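Local coordinates for protein virB8 (Agrobacterium tumefaciens, PDB 2CC3), which is suggested to act at the bacterial surface in directing T-DNA transfer to plant cells, as part of a type IV secretion system, here as its periplasmic domain, at residues 14-19 and 86-91; 63-68 and 94-99; 111-116 and 131-136. All coordinates share one frame; numbering follows the deposited sequence.

From the N terminus, helix 6-23 is met first, and contact 1 brings strand 85-96 back to it, closing a loop that takes in the three following helices and strand 69-82. Contact 2 opens within that loop, at the end of helix 61-64, but closes beyond it at the far end of strand 85-96, so the two cross along the chain. Contact 3 follows in series and zips strand 130-139 onto strand 102-114, at the last edge of the four-stranded sheet within this chain. Contacts 1 and 3 touch through Leu-15 with Tyr-112 and Tyr-18 with Tyr-135, whereas contact 2 lies about 31 Å from contact 3, centre to centre.

Contact 1: residues 14-19 and 86-91; sequences SLWEYV and QQIRYK
Ile-88 meets Leu-15, Trp-16 and Val-19 of the helix, dividing them between its two branches. CG1 of Ile-88 is anti to the carbonyl carbon (chi1 -61°) and CG2 anti to the backbone N, which splits the branches between the aliphatic residues and the indole. The longer branch enters between Leu-15 and Val-19: CD1 of Ile-88 lies 3.5 Å from CG2 of Val-19, closer than usual for two carbons, and 4.1 Å from CB of Leu-15. The shorter branch serves the indole, with CG2 of Ile-88 3.7 Å from CE3 of Trp-16. That methyl lies near the ring plane, as does CB of Tyr-90, 3.7 Å from CZ3 of Trp-16; the benzo edge of the indole, not its face, is therefore what abuts the strand.

Axes of the two segments approach to 10.0 Å at an angle of 51°, and Gln-86, Ile-88 and Tyr-90 alternate with residues on the other side of the strand. A long helix lying across an antiparallel sheet in this way is consistent with the NTF2-like fold to which the VirB8 family is assigned.

One CH-pi contact adds to the packing. CG1 of Val-19 stands over a face of the Tyr-90 ring, 4.0 Å from its centroid and displaced toward the CD2-CE2 rim. Beyond the two segments, the Tyr-90 hydroxyl bonds to Thr-137 and the ring meets Trp-106 nearly parallel.

No hydrogen bond joins helix and strand. OE1 of Gln-86 rests against CD1 of Leu-15, at 3.6 Å, while its NE2 is held by Asn-12 and Asp-80. Trp-16 also meets His-75 edge-to-face and packs on Leu-124 of the second subunit.

Contact 2: residues 63-68 and 94-99; sequences VILGKH and LIVDGK
Leu-94 begins the contact with its CD1 methyl, which lies 3.5 Å from CD2 of Leu-65 and also touches the other methyl of that residue. CG of Leu-94 is anti to the backbone N (chi1 169°), and the end of the side chain leans to Leu-65. Both leucines pack on Leu-71 of strand 69-82, and Leu-65 on Tyr-25 as well. Ile-95 packs on Glu-72 of strand 69-82, while its backbone is hydrogen-bonded to Arg-70. At Val-96 the apolar patch is completed: CG1 of Val-96 is 3.7 Å from CD2 of Leu-65, the two side chains crossing at about a right angle. The same methyl of Leu-65 thus touches two residues on one side of strand 85-96.

Asp-97 then reaches across to His-68, whose place is set by a type II' turn from Leu-65, closed by a bond from N of His-68 to O of Leu-65 (2.9 Å). The imidazole ND1 of His-68 donates a weak hydrogen bond to OD2 of Asp-97 at 2.9 Å. Its angle at the hydrogen is only 119°. Ring and carboxylate planes stand 72° apart. Gly-98, with positive phi, and Lys-99 complete a type II turn that starts at Val-96, in the hairpin between strands 85-96 and 102-114.

Chemically, a small apolar patch is flanked by an exposed, bent polar link. The nearby carboxylate may raise the affinity of His-68 for a proton, although crystal neighbours also touch both residues.

Contact 3: residues 111-116 and 131-136; sequences RYEKVT and VVTSYQ
Thr-133 holds OG1 between its backbone N and carbonyl carbon (chi1 54°), which turns the hydroxyl toward O of Arg-111 and leaves CG2 facing Glu-113. The glutamate places CG in the corresponding position (chi1 75°) and, extended beyond it, crosses the threonine at about a right angle, with OE2 of Glu-113 3.3 Å from CG2 of Thr-133. CB, CG and CD of Arg-111 lie against OG1 of Thr-133, the two side chains crossing at a slant.

The strands run antiparallel. Val-131 and Glu-113 form a hydrogen-bonded pair, N of Glu-113 to O of Val-131 at 3.0 Å and N of Val-131 to O of Glu-113 at 3.1 Å. One step on, Tyr-112 and Val-132 make a non-hydrogen-bonded pair on the face turned to helix 6-23, where they pack on Leu-15 and Tyr-18 respectively. Between Tyr-112 and Arg-111 the register slips by one residue: Thr-133 and Ser-134 both oppose Arg-111, a classic beta bulge at the corner of strand 130-139. N of Arg-111 bonds to O of Ser-134 at 3.0 Å. Past the pairs, CG1 of Val-115 rests on CG2 of Val-131 at 3.7 Å.

The bulge gathers three donors on O of Arg-111: N of Thr-133 at 3.0 Å, with weak additions from N of Ser-134 (3.4 Å) and OG1 of Thr-133 (3.3 Å). The threonine hydroxyl thereby adds a weak bond to the opposite strand's backbone, and this shared grip would tend to polarise the carbonyl.

Contact 1: residues 14-19 and 86-91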
loop_
_atom_site.group_PDB
_atom_site.type_symbol
_atom_site.label_atom_id
_atom_site.label_comp_id
_atom_site.label_asym_id
_atom_site.label_seq_id
_atom_site.Cartn_x
_atom_site.Cartn_y
_atom_site.Cartn_z
ATOM N N SER A 14 2.748 8.205 -5.328
ATOM C CA SER A 14 2.788 8.443 -3.843
ATOM C C SER A 14 1.565 9.290 -3.394
ATOM O O SER A 14 1.005 9.078 -2.313
ATOM C CB SER A 14 4.091 9.116 -3.355
ATOM O OG SER A 14 5.302 8.548 -3.855
ATOM N N LEU A 15 1.168 10.238 -4.242
ATOM C CA LEU A 15 0.055 11.144 -3.940
ATOM C C LEU A 15 -1.266 10.429 -3.980
ATOM O O LEU A 15 -2.132 10.667 -3.125
ATOM C CB LEU A 15 0.071 12.368 -4.864
ATOM C CG LEU A 15 1.223 13.361 -4.645
ATOM C CD1 LEU A 15 1.350 14.319 -5.824
ATOM C CD2 LEU A 15 1.062 14.137 -3.352
ATOM N N TRP A 16 -1.385 9.482 -4.915
ATOM C CA TRP A 16 -2.567 8.608 -5.002
ATOM C C TRP A 16 -2.654 7.647 -3.868
ATOM O O TRP A 16 -3.733 7.388 -3.314
ATOM C CB TRP A 16 -2.610 7.835 -6.322
ATOM C CG TRP A 16 -3.665 6.794 -6.260
ATOM C CD1 TRP A 16 -3.474 5.437 -6.286
ATOM C CD2 TRP A 16 -5.062 6.996 -6.085
ATOM N NE1 TRP A 16 -4.667 4.787 -6.150
ATOM C CE2 TRP A 16 -5.664 5.719 -6.027
ATOM C CE3 TRP A 16 -5.878 8.134 -5.969
ATOM C CZ2 TRP A 16 -7.048 5.545 -5.866
ATOM C CZ3 TRP A 16 -7.247 7.958 -5.800
ATOM C CH2 TRP A 16 -7.811 6.683 -5.745
ATOM N N GLU A 17 -1.520 7.056 -3.524
ATOM C CA GLU A 17 -1.468 6.213 -2.327
ATOM C C GLU A 17 -1.867 7.041 -1.086
ATOM O O GLU A 17 -2.629 6.575 -0.232
ATOM C CB GLU A 17 -0.085 5.600 -2.182
ATOM C CG GLU A 17 0.078 4.732 -0.963
ATOM C CD GLU A 17 1.530 4.488 -0.627
ATOM O OE1 GLU A 17 2.442 4.918 -1.407
ATOM O OE2 GLU A 17 1.758 3.878 0.438
ATOM N N TYR A 18 -1.379 8.276 -1.011
ATOM C CA TYR A 18 -1.824 9.213 0.036
ATOM C C TYR A 18 -3.324 9.341 0.049
ATOM O O TYR A 18 -4.001 9.049 1.065
ATOM C CB TYR A 18 -1.176 10.600 -0.088
ATOM C CG TYR A 18 -1.490 11.519 1.099
ATOM C CD1 TYR A 18 -0.704 11.481 2.258
ATOM C CD2 TYR A 18 -2.567 12.425 1.049
ATOM C CE1 TYR A 18 -0.982 12.318 3.345
ATOM C CE2 TYR A 18 -2.869 13.247 2.109
ATOM C CZ TYR A 18 -2.079 13.200 3.263
ATOM O OH TYR A 18 -2.375 14.011 4.333
ATOM N N VAL A 19 -3.876 9.762 -1.078
ATOM C CA VAL A 19 -5.339 9.853 -1.181
ATOM C C VAL A 19 -6.011 8.553 -0.776
ATOM O O VAL A 19 -6.900 8.535 0.095
ATOM C CB VAL A 19 -5.782 10.218 -2.624
ATOM C CG1 VAL A 19 -7.316 10.255 -2.745
ATOM C CG2 VAL A 19 -5.185 11.518 -3.010
ATOM N N GLN A 86 -1.381 19.079 -7.150
ATOM C CA GLN A 86 -1.990 18.119 -8.009
ATOM C C GLN A 86 -3.443 18.022 -7.550
ATOM O O GLN A 86 -3.722 18.120 -6.334
ATOM C CB GLN A 86 -1.270 16.759 -7.935
ATOM C CG GLN A 86 -1.455 15.902 -9.201
ATOM C CD GLN A 86 -0.614 14.598 -9.220
ATOM O OE1 GLN A 86 -0.948 13.616 -8.536
ATOM N NE2 GLN A 86 0.450 14.581 -10.044
ATOM N N GLN A 87 -4.358 17.903 -8.517
ATOM C CA GLN A 87 -5.721 17.552 -8.189
ATOM C C GLN A 87 -5.966 16.123 -8.616
ATOM O O GLN A 87 -5.533 15.700 -9.693
ATOM C CB GLN A 87 -6.732 18.516 -8.839
ATOM C CG GLN A 87 -6.782 19.846 -8.134
ATOM C CD GLN A 87 -7.838 20.782 -8.666
ATOM O OE1 GLN A 87 -7.712 21.335 -9.760
ATOM N NE2 GLN A 87 -8.876 20.992 -7.880
ATOM N N ILE A 88 -6.666 15.389 -7.756
ATOM C CA ILE A 88 -6.953 13.973 -7.967
ATOM C C ILE A 88 -8.431 13.693 -7.841
ATOM O O ILE A 88 -8.997 13.831 -6.744
ATOM C CB ILE A 88 -6.192 13.090 -6.945
ATOM C CG1 ILE A 88 -4.688 13.282 -7.098
ATOM C CG2 ILE A 88 -6.584 11.622 -7.115
ATOM C CD1 ILE A 88 -3.882 12.571 -6.074
ATOM N N ARG A 89 -9.043 13.275 -8.951
ATOM C CA ARG A 89 -10.440 12.903 -8.976
ATOM C C ARG A 89 -10.548 11.415 -8.653
ATOM O O ARG A 89 -9.788 10.625 -9.201
ATOM C CB ARG A 89 -11.034 13.174 -10.357
ATOM C CG ARG A 89 -12.547 13.292 -10.372
ATOM C CD ARG A 89 -13.030 14.735 -10.579
ATOM N NE ARG A 89 -14.402 14.936 -10.083
ATOM C CZ ARG A 89 -15.506 14.524 -10.697
ATOM N NH1 ARG A 89 -15.467 13.849 -11.832
ATOM N NH2 ARG A 89 -16.676 14.762 -10.150
ATOM N N TYR A 90 -11.477 11.037 -7.766
ATOM C CA TYR A 90 -11.629 9.651 -7.375
ATOM C C TYR A 90 -13.060 9.397 -7.033
ATOM O O TYR A 90 -13.764 10.306 -6.648
ATOM C CB TYR A 90 -10.704 9.266 -6.177
ATOM C CG TYR A 90 -10.931 10.054 -4.905
ATOM C CD1 TYR A 90 -11.722 9.559 -3.892
ATOM C CD2 TYR A 90 -10.350 11.309 -4.733
ATOM C CE1 TYR A 90 -11.952 10.287 -2.746
ATOM C CE2 TYR A 90 -10.559 12.036 -3.602
ATOM C CZ TYR A 90 -11.373 11.533 -2.605
ATOM O OH TYR A 90 -11.577 12.279 -1.457
ATOM N N LYS A 91 -13.474 8.150 -7.193
ATOM C CA LYS A 91 -14.777 7.670 -6.787
ATOM C C LYS A 91 -14.663 6.996 -5.452
ATOM O O LYS A 91 -13.738 6.193 -5.226
ATOM C CB LYS A 91 -15.284 6.656 -7.816
ATOM C CG LYS A 91 -16.628 6.010 -7.476
ATOM C CD LYS A 91 -17.164 5.289 -8.711
ATOM C CE LYS A 91 -18.291 4.293 -8.385
ATOM N NZ LYS A 91 -17.878 2.853 -8.486
#

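Contact 2: residues 63-68 and 94-99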
loop_
_atom_site.group_PDB
_atom_site.type_symbol
_atom_site.label_atom_id
_atom_site.label_comp_id
_atom_site.label_asym_id
_atom_site.label_seq_id
_atom_site.Cartn_x
_atom_site.Cartn_y
_atom_site.Cartn_z
ATOM N N VAL A 63 -15.862 5.494 14.124
ATOM C CA VAL A 63 -17.086 5.633 14.910
ATOM C C VAL A 63 -18.337 5.241 14.096
ATOM O O VAL A 63 -19.107 4.392 14.524
ATOM C CB VAL A 63 -17.180 7.087 15.499
ATOM C CG1 VAL A 63 -18.398 7.247 16.411
ATOM C CG2 VAL A 63 -15.898 7.418 16.271
ATOM N N ILE A 64 -18.492 5.838 12.911
ATOM C CA ILE A 64 -19.645 5.609 12.008
ATOM C C ILE A 64 -19.721 4.186 11.456
ATOM O O ILE A 64 -20.798 3.563 11.437
ATOM C CB ILE A 64 -19.651 6.640 10.808
ATOM C CG1 ILE A 64 -20.130 8.017 11.267
ATOM C CG2 ILE A 64 -20.517 6.169 9.637
ATOM C CD1 ILE A 64 -21.197 7.963 12.338
ATOM N N LEU A 65 -18.576 3.681 10.995
ATOM C CA LEU A 65 -18.547 2.410 10.301
ATOM C C LEU A 65 -17.982 1.274 11.144
ATOM O O LEU A 65 -18.514 0.165 11.104
ATOM C CB LEU A 65 -17.816 2.536 8.958
ATOM C CG LEU A 65 -18.387 3.574 7.983
ATOM C CD1 LEU A 65 -17.449 3.846 6.837
ATOM C CD2 LEU A 65 -19.789 3.168 7.484
ATOM N N GLY A 66 -16.941 1.562 11.922
ATOM C CA GLY A 66 -16.297 0.567 12.770
ATOM C C GLY A 66 -15.928 -0.682 12.005
ATOM O O GLY A 66 -15.246 -0.639 10.972
ATOM N N LYS A 67 -16.427 -1.801 12.492
ATOM C CA LYS A 67 -16.083 -3.088 11.948
ATOM C C LYS A 67 -17.108 -3.508 10.909
ATOM O O LYS A 67 -16.905 -4.496 10.223
ATOM C CB LYS A 67 -15.991 -4.104 13.097
ATOM C CG LYS A 67 -15.505 -3.461 14.428
ATOM C CD LYS A 67 -14.470 -4.295 15.218
ATOM C CE LYS A 67 -13.149 -4.476 14.458
ATOM N NZ LYS A 67 -13.250 -5.541 13.406
ATOM N N HIS A 68 -18.188 -2.733 10.779
ATOM C CA HIS A 68 -19.372 -3.100 9.967
ATOM C C HIS A 68 -19.507 -2.397 8.616
ATOM O O HIS A 68 -20.531 -2.550 7.925
ATOM C CB HIS A 68 -20.648 -2.813 10.750
ATOM C CG HIS A 68 -20.983 -3.856 11.761
ATOM N ND1 HIS A 68 -22.212 -4.470 11.809
ATOM C CD2 HIS A 68 -20.249 -4.395 12.764
ATOM C CE1 HIS A 68 -22.224 -5.341 12.800
ATOM N NE2 HIS A 68 -21.046 -5.313 13.397
ATOM N N LEU A 94 -19.131 3.639 -0.356
ATOM C CA LEU A 94 -19.506 3.216 0.984
ATOM C C LEU A 94 -20.175 1.833 0.917
ATOM O O LEU A 94 -21.200 1.663 0.233
ATOM C CB LEU A 94 -20.448 4.247 1.619
ATOM C CG LEU A 94 -21.153 3.854 2.912
ATOM C CD1 LEU A 94 -20.169 3.761 4.054
ATOM C CD2 LEU A 94 -22.268 4.846 3.234
ATOM N N ILE A 95 -19.582 0.867 1.619
ATOM C CA ILE A 95 -20.093 -0.501 1.673
ATOM C C ILE A 95 -20.480 -0.847 3.108
ATOM O O ILE A 95 -19.627 -1.048 3.961
ATOM C CB ILE A 95 -19.068 -1.535 1.078
ATOM C CG1 ILE A 95 -18.732 -1.161 -0.375
ATOM C CG2 ILE A 95 -19.609 -2.978 1.157
ATOM C CD1 ILE A 95 -17.785 -2.116 -1.078
ATOM N N VAL A 96 -21.783 -0.889 3.365
ATOM C CA VAL A 96 -22.322 -1.251 4.676
ATOM C C VAL A 96 -23.165 -2.532 4.575
ATOM O O VAL A 96 -23.526 -2.952 3.467
ATOM C CB VAL A 96 -23.159 -0.086 5.306
ATOM C CG1 VAL A 96 -22.251 1.006 5.830
ATOM C CG2 VAL A 96 -24.140 0.492 4.306
ATOM N N ASP A 97 -23.454 -3.146 5.729
ATOM C CA ASP A 97 -24.314 -4.336 5.834
ATOM C C ASP A 97 -25.739 -4.039 5.388
ATOM O O ASP A 97 -26.307 -3.027 5.795
ATOM C CB ASP A 97 -24.423 -4.788 7.299
ATOM C CG ASP A 97 -23.131 -5.331 7.873
ATOM O OD1 ASP A 97 -22.338 -5.976 7.152
ATOM O OD2 ASP A 97 -22.939 -5.136 9.094
ATOM N N GLY A 98 -26.323 -4.927 4.583
ATOM C CA GLY A 98 -27.745 -4.845 4.235
ATOM C C GLY A 98 -28.146 -3.757 3.255
ATOM O O GLY A 98 -29.326 -3.611 2.924
ATOM N N LYS A 99 -27.161 -2.999 2.781
ATOM C CA LYS A 99 -27.391 -1.911 1.834
ATOM C C LYS A 99 -26.570 -2.095 0.566
ATOM O O LYS A 99 -25.499 -2.693 0.594
ATOM C CB LYS A 99 -27.064 -0.552 2.472
ATOM C CG LYS A 99 -28.225 0.098 3.208
ATOM C CD LYS A 99 -27.776 1.182 4.185
ATOM C CE LYS A 99 -27.531 0.606 5.584
ATOM N NZ LYS A 99 -27.601 1.636 6.675
#

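Contact 3: residues 111-116 and 131-136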
loop_
_atom_site.group_PDB
_atom_site.type_symbol
_atom_site.label_atom_id
_atom_site.label_comp_id
_atom_site.label_asym_id
_atom_site.label_seq_id
_atom_site.Cartn_x
_atom_site.Cartn_y
_atom_site.Cartn_z
ATOM N N ARG A 111 -1.139 19.781 -2.298
ATOM C CA ARG A 111 0.147 20.466 -2.401
ATOM C C ARG A 111 1.197 19.642 -1.650
ATOM O O ARG A 111 0.953 19.135 -0.545
ATOM C CB ARG A 111 0.064 21.914 -1.824
ATOM C CG ARG A 111 1.277 22.795 -2.153
ATOM C CD ARG A 111 1.329 24.117 -1.377
ATOM N NE ARG A 111 0.318 25.044 -1.860
ATOM C CZ ARG A 111 0.445 25.801 -2.946
ATOM N NH1 ARG A 111 1.554 25.761 -3.688
ATOM N NH2 ARG A 111 -0.558 26.591 -3.310
ATOM N N TYR A 112 2.373 19.526 -2.236
ATOM C CA TYR A 112 3.401 18.677 -1.651
ATOM C C TYR A 112 4.730 19.374 -1.843
ATOM O O TYR A 112 4.860 20.187 -2.752
ATOM C CB TYR A 112 3.400 17.275 -2.334
ATOM C CG TYR A 112 3.771 17.306 -3.818
ATOM C CD1 TYR A 112 5.086 17.102 -4.222
ATOM C CD2 TYR A 112 2.804 17.540 -4.811
ATOM C CE1 TYR A 112 5.434 17.150 -5.543
ATOM C CE2 TYR A 112 3.153 17.557 -6.173
ATOM C CZ TYR A 112 4.471 17.370 -6.513
ATOM O OH TYR A 112 4.889 17.405 -7.833
ATOM N N GLU A 113 5.701 19.043 -0.990
ATOM C CA GLU A 113 7.098 19.407 -1.173
ATOM C C GLU A 113 7.947 18.123 -1.241
ATOM O O GLU A 113 7.498 17.047 -0.893
ATOM C CB GLU A 113 7.575 20.281 -0.005
ATOM C CG GLU A 113 7.829 19.496 1.305
ATOM C CD GLU A 113 7.805 20.349 2.588
ATOM O OE1 GLU A 113 8.088 19.788 3.664
ATOM O OE2 GLU A 113 7.505 21.568 2.538
ATOM N N LYS A 114 9.173 18.255 -1.702
ATOM C CA LYS A 114 10.195 17.220 -1.545
ATOM C C LYS A 114 11.157 17.551 -0.415
ATOM O O LYS A 114 11.726 18.639 -0.388
ATOM C CB LYS A 114 10.981 17.116 -2.836
ATOM C CG LYS A 114 10.508 15.973 -3.646
ATOM C CD LYS A 114 10.467 16.273 -5.130
ATOM C CE LYS A 114 9.962 15.022 -5.853
ATOM N NZ LYS A 114 10.942 13.862 -5.771
ATOM N N VAL A 115 11.316 16.635 0.531
ATOM C CA VAL A 115 12.437 16.710 1.470
ATOM C C VAL A 115 13.584 15.795 0.998
ATOM O O VAL A 115 13.347 14.677 0.502
ATOM C CB VAL A 115 12.012 16.410 2.932
ATOM C CG1 VAL A 115 10.860 17.294 3.329
ATOM C CG2 VAL A 115 11.657 14.943 3.114
ATOM N N THR A 116 14.817 16.273 1.149
ATOM C CA THR A 116 16.009 15.515 0.741
ATOM C C THR A 116 16.320 14.276 1.582
ATOM O O THR A 116 16.903 13.306 1.072
ATOM C CB THR A 116 17.271 16.409 0.666
ATOM O OG1 THR A 116 17.173 17.474 1.627
ATOM C CG2 THR A 116 17.413 17.003 -0.725
ATOM N N VAL A 131 6.209 15.041 1.041
ATOM C CA VAL A 131 5.416 15.385 2.217
ATOM C C VAL A 131 4.285 16.247 1.729
ATOM O O VAL A 131 4.505 17.130 0.913
ATOM C CB VAL A 131 6.255 16.175 3.234
ATOM C CG1 VAL A 131 5.518 16.334 4.582
ATOM C CG2 VAL A 131 7.588 15.495 3.401
ATOM N N VAL A 132 3.078 15.972 2.219
ATOM C CA VAL A 132 1.903 16.811 1.911
ATOM C C VAL A 132 1.744 17.988 2.873
ATOM O O VAL A 132 1.474 17.806 4.061
ATOM C CB VAL A 132 0.595 15.993 1.879
ATOM C CG1 VAL A 132 -0.612 16.896 1.471
ATOM C CG2 VAL A 132 0.766 14.788 0.930
ATOM N N THR A 133 1.861 19.186 2.307
ATOM C CA THR A 133 1.850 20.478 3.029
ATOM C C THR A 133 0.493 21.211 3.060
ATOM O O THR A 133 0.240 22.055 3.955
ATOM C CB THR A 133 2.887 21.433 2.410
ATOM O OG1 THR A 133 2.662 21.554 0.993
ATOM C CG2 THR A 133 4.261 20.897 2.654
ATOM N N SER A 134 -0.359 20.901 2.076
ATOM C CA SER A 134 -1.772 21.245 2.103
ATOM C C SER A 134 -2.661 20.168 1.446
ATOM O O SER A 134 -2.275 19.526 0.456
ATOM C CB SER A 134 -2.013 22.621 1.477
ATOM O OG SER A 134 -3.398 22.908 1.497
ATOM N N TYR A 135 -3.844 19.973 2.021
ATOM C CA TYR A 135 -4.775 18.948 1.585
ATOM C C TYR A 135 -6.218 19.300 1.896
ATOM O O TYR A 135 -6.588 19.437 3.054
ATOM C CB TYR A 135 -4.521 17.645 2.302
ATOM C CG TYR A 135 -5.373 16.502 1.773
ATOM C CD1 TYR A 135 -4.952 15.766 0.660
ATOM C CD2 TYR A 135 -6.592 16.147 2.391
ATOM C CE1 TYR A 135 -5.706 14.688 0.184
ATOM C CE2 TYR A 135 -7.339 15.107 1.915
ATOM C CZ TYR A 135 -6.878 14.356 0.813
ATOM O OH TYR A 135 -7.605 13.284 0.292
ATOM N N GLN A 136 -7.034 19.358 0.849
ATOM C CA GLN A 136 -8.465 19.570 0.964
ATOM C C GLN A 136 -9.174 18.659 -0.027
ATOM O O GLN A 136 -8.666 18.361 -1.107
ATOM C CB GLN A 136 -8.814 21.033 0.623
ATOM C CG GLN A 136 -8.219 22.095 1.563
ATOM C CD GLN A 136 -6.764 22.485 1.233
ATOM O OE1 GLN A 136 -6.363 22.541 0.056
ATOM N NE2 GLN A 136 -5.957 22.739 2.289
#